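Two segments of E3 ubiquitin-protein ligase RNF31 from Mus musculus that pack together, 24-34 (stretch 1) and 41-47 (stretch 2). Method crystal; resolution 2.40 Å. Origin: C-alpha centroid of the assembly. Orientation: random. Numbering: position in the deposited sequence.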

# COMPACT_ATOMS: atom_id res chain seq x y z
N GLY B 24 7.96 1.45 -22.33
CA GLY B 24 7.16 2.20 -21.33
C GLY B 24 6.12 1.42 -20.54
O GLY B 24 5.32 2.01 -19.83
N ALA B 25 6.10 0.10 -20.68
CA ALA B 25 5.20 -0.75 -19.87
C ALA B 25 5.93 -1.29 -18.63
O ALA B 25 7.01 -1.91 -18.75
N SER B 26 5.30 -1.10 -17.47
CA SER B 26 5.75 -1.71 -16.22
C SER B 26 5.65 -3.24 -16.24
O SER B 26 4.83 -3.84 -16.98
N PRO B 27 6.46 -3.90 -15.41
CA PRO B 27 6.36 -5.36 -15.44
C PRO B 27 4.99 -5.95 -15.01
O PRO B 27 4.61 -7.00 -15.51
N GLU B 28 4.26 -5.26 -14.14
CA GLU B 28 2.93 -5.71 -13.75
C GLU B 28 1.86 -5.53 -14.87
O GLU B 28 0.92 -6.31 -14.94
N GLU B 29 2.02 -4.52 -15.74
CA GLU B 29 1.25 -4.43 -17.02
C GLU B 29 1.50 -5.57 -17.99
O GLU B 29 0.56 -6.18 -18.52
N VAL B 30 2.76 -5.88 -18.21
CA VAL B 30 3.09 -6.95 -19.13
C VAL B 30 2.53 -8.24 -18.57
O VAL B 30 1.82 -8.93 -19.27
N PHE B 31 2.81 -8.54 -17.31
CA PHE B 31 2.39 -9.82 -16.75
C PHE B 31 0.85 -9.95 -16.63
O PHE B 31 0.31 -11.02 -16.87
N SER B 32 0.18 -8.86 -16.26
CA SER B 32 -1.27 -8.80 -16.16
C SER B 32 -1.93 -9.10 -17.49
O SER B 32 -2.94 -9.85 -17.54
N ALA B 33 -1.33 -8.56 -18.56
CA ALA B 33 -1.75 -8.86 -19.91
C ALA B 33 -1.59 -10.33 -20.27
O ALA B 33 -2.54 -10.94 -20.78
N LEU B 34 -0.41 -10.88 -19.99
CA LEU B 34 -0.09 -12.29 -20.21
C LEU B 34 -1.09 -13.20 -19.49
O LEU B 34 -1.65 -14.11 -20.10
N VAL B 41 2.07 -11.11 -27.69
CA VAL B 41 2.46 -9.75 -28.01
C VAL B 41 1.82 -8.82 -26.97
O VAL B 41 0.85 -8.06 -27.24
N PRO B 42 2.35 -8.84 -25.75
CA PRO B 42 1.72 -8.05 -24.67
C PRO B 42 1.62 -6.54 -24.91
O PRO B 42 0.66 -5.92 -24.49
N LEU B 43 2.62 -5.95 -25.56
CA LEU B 43 2.56 -4.51 -25.84
C LEU B 43 1.38 -4.15 -26.68
O LEU B 43 0.65 -3.21 -26.37
N GLN B 44 1.16 -4.93 -27.74
CA GLN B 44 0.01 -4.71 -28.62
C GLN B 44 -1.28 -4.80 -27.85
O GLN B 44 -2.09 -3.88 -27.92
N TRP B 45 -1.45 -5.87 -27.08
CA TRP B 45 -2.66 -6.06 -26.27
C TRP B 45 -2.93 -4.89 -25.36
O TRP B 45 -4.08 -4.45 -25.27
N LEU B 46 -1.90 -4.38 -24.68
CA LEU B 46 -2.07 -3.25 -23.77
C LEU B 46 -2.57 -2.02 -24.51
O LEU B 46 -3.57 -1.46 -24.07
N ARG B 47 -1.90 -1.60 -25.59
CA ARG B 47 -2.41 -0.48 -26.49
C ARG B 47 -3.86 -0.60 -26.94
O ARG B 47 -4.60 0.35 -26.90

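Helix 27-34 and helix 42-47 cross at right angles, their axes 9.2 Å apart at closest approach, and A25, in the loop before the first, adds to the contact. No hydrogen bond joins the stretches. The contact is mainly between apolar side chains and buries 361 Å² in total. P42, W45 and L46 all point toward stretch 1.

G24 has no side chain and makes no contact. Its phi/psi of 88/8 would jam a CB against the carbonyl O of the residue before, so the backbone itself calls for glycine. A25 is the first residue to pack. A25 CB points toward stretch 2, 3.9 Å from L43 CD2 and 4.1 Å from L46 CD1. L43 (chi1 m, chi2 t) leaves its backbone sideways, but its end comes nearer and reaches A25.

S26 points away and serves its own helix instead. Its chi1 is p, and S26 OG caps the N-terminus by accepting a weak bond from E29 N at 3.4 Å. S26 N donates to E29 OE1 at 3.2 Å. P27 and E28 are out of reach of stretch 2. The carboxylate of E28 is hydrogen-bonded elsewhere in the structure.

E29 (chi1 m, chi2 t) points sideways. Its carboxylate is engaged in polar bonds, while the start of the side chain packs: E29 CB lies 3.9 Å from L46 CD1. E29 O is 3.7 Å from L46 CD2, a van der Waals contact with a methyl group; E29 O also accepts from A33 N within the helix.

V30, with chi1 t, also points sideways. V30 CG1 sits 4.0 Å from P42 CG, in a ring puckered C-gamma endo. This is where the backbones come close, with V30 CA and P42 CA 5.8 Å apart. F31 (chi1 t) points away. S32 (chi1 m) makes no cross-contact; S32 OG donates a very short bond of 2.5 Å to E28 O.

A33 is the most covered residue of stretch 1. A33 CB points toward stretch 2 and meets three side chains: W45 CE3 at 3.6 Å, L46 CD2 at 4.3 Å and P42 CB at 4.4 Å. The small methyl group approaches the W45 ring obliquely. W45 has chi1 t and chi2 near 93°. L46 (chi1 m, chi2 t) has the largest covered area of the contact.

L34 (chi1 m, chi2 t) starts sideways, but its end comes nearer. L34 CD2 lies 4.3 Å from P42 CG. V41, Q44 and R47 take no part.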

# COMPACT_ATOMS: atom_id res chain seq x y z
CB ALA B 25 4.65 -1.90 -20.69
CB SER B 26 4.94 -1.17 -15.02
OG SER B 26 3.57 -1.61 -15.03
CB PRO B 27 7.49 -5.79 -14.51
CG PRO B 27 8.48 -4.68 -14.62
CD PRO B 27 7.64 -3.44 -14.67
CB GLU B 28 2.45 -5.15 -12.39
CG GLU B 28 2.91 -3.75 -11.99
CD GLU B 28 4.33 -3.74 -11.46
OE1 GLU B 28 4.59 -4.26 -10.37
OE2 GLU B 28 5.20 -3.24 -12.16
CB GLU B 29 1.53 -3.12 -17.75
CG GLU B 29 0.66 -1.98 -17.21
CD GLU B 29 1.12 -0.56 -17.56
OE1 GLU B 29 2.27 -0.29 -18.01
OE2 GLU B 29 0.30 0.33 -17.31
CB VAL B 30 4.62 -7.07 -19.39
CG1 VAL B 30 4.98 -8.35 -20.16
CG2 VAL B 30 5.08 -5.88 -20.19
CB PHE B 31 3.05 -10.02 -15.39
CG PHE B 31 2.76 -11.35 -14.78
CD1 PHE B 31 3.33 -12.52 -15.31
CD2 PHE B 31 1.94 -11.44 -13.65
CE1 PHE B 31 3.09 -13.76 -14.74
CE2 PHE B 31 1.69 -12.69 -13.06
CZ PHE B 31 2.28 -13.86 -13.60
CB SER B 32 -1.73 -7.43 -15.66
OG SER B 32 -1.31 -7.23 -14.31
CB ALA B 33 -0.99 -8.02 -20.87
CB LEU B 34 1.33 -12.64 -19.77
CG LEU B 34 2.51 -12.01 -20.57
CD1 LEU B 34 3.90 -12.33 -20.01
CD2 LEU B 34 2.44 -12.44 -22.02
CB VAL B 41 1.95 -9.35 -29.43
CG1 VAL B 41 2.77 -10.03 -30.52
CG2 VAL B 41 0.45 -9.69 -29.64
CB PRO B 42 2.61 -8.33 -23.45
CG PRO B 42 3.89 -8.88 -24.02
CD PRO B 42 3.50 -9.61 -25.27
CB LEU B 43 3.84 -4.02 -26.51
CG LEU B 43 5.09 -4.12 -25.61
CD1 LEU B 43 6.33 -3.72 -26.41
CD2 LEU B 43 4.94 -3.26 -24.36
CB GLN B 44 -0.01 -5.67 -29.80
CG GLN B 44 0.94 -5.27 -30.92
CD GLN B 44 0.89 -6.24 -32.08
OE1 GLN B 44 -0.19 -6.56 -32.58
NE2 GLN B 44 2.05 -6.75 -32.49
CB TRP B 45 -2.64 -7.38 -25.47
CG TRP B 45 -3.96 -7.70 -24.80
CD1 TRP B 45 -4.98 -8.46 -25.30
CD2 TRP B 45 -4.40 -7.25 -23.50
NE1 TRP B 45 -6.03 -8.51 -24.39
CE2 TRP B 45 -5.69 -7.80 -23.28
CE3 TRP B 45 -3.82 -6.45 -22.49
CZ2 TRP B 45 -6.40 -7.56 -22.11
CZ3 TRP B 45 -4.53 -6.22 -21.32
CH2 TRP B 45 -5.81 -6.77 -21.14
CB LEU B 46 -0.78 -2.92 -23.01
CG LEU B 46 -0.41 -3.92 -21.91
CD1 LEU B 46 1.06 -3.78 -21.53
CD2 LEU B 46 -1.27 -3.77 -20.67
CB ARG B 47 -1.60 -0.35 -27.79
CG ARG B 47 -0.47 0.66 -27.75
CD ARG B 47 0.31 0.72 -29.06
NE ARG B 47 1.75 0.48 -28.82
CZ ARG B 47 2.41 -0.67 -29.04
NH1 ARG B 47 1.81 -1.75 -29.56
NH2 ARG B 47 3.71 -0.74 -28.75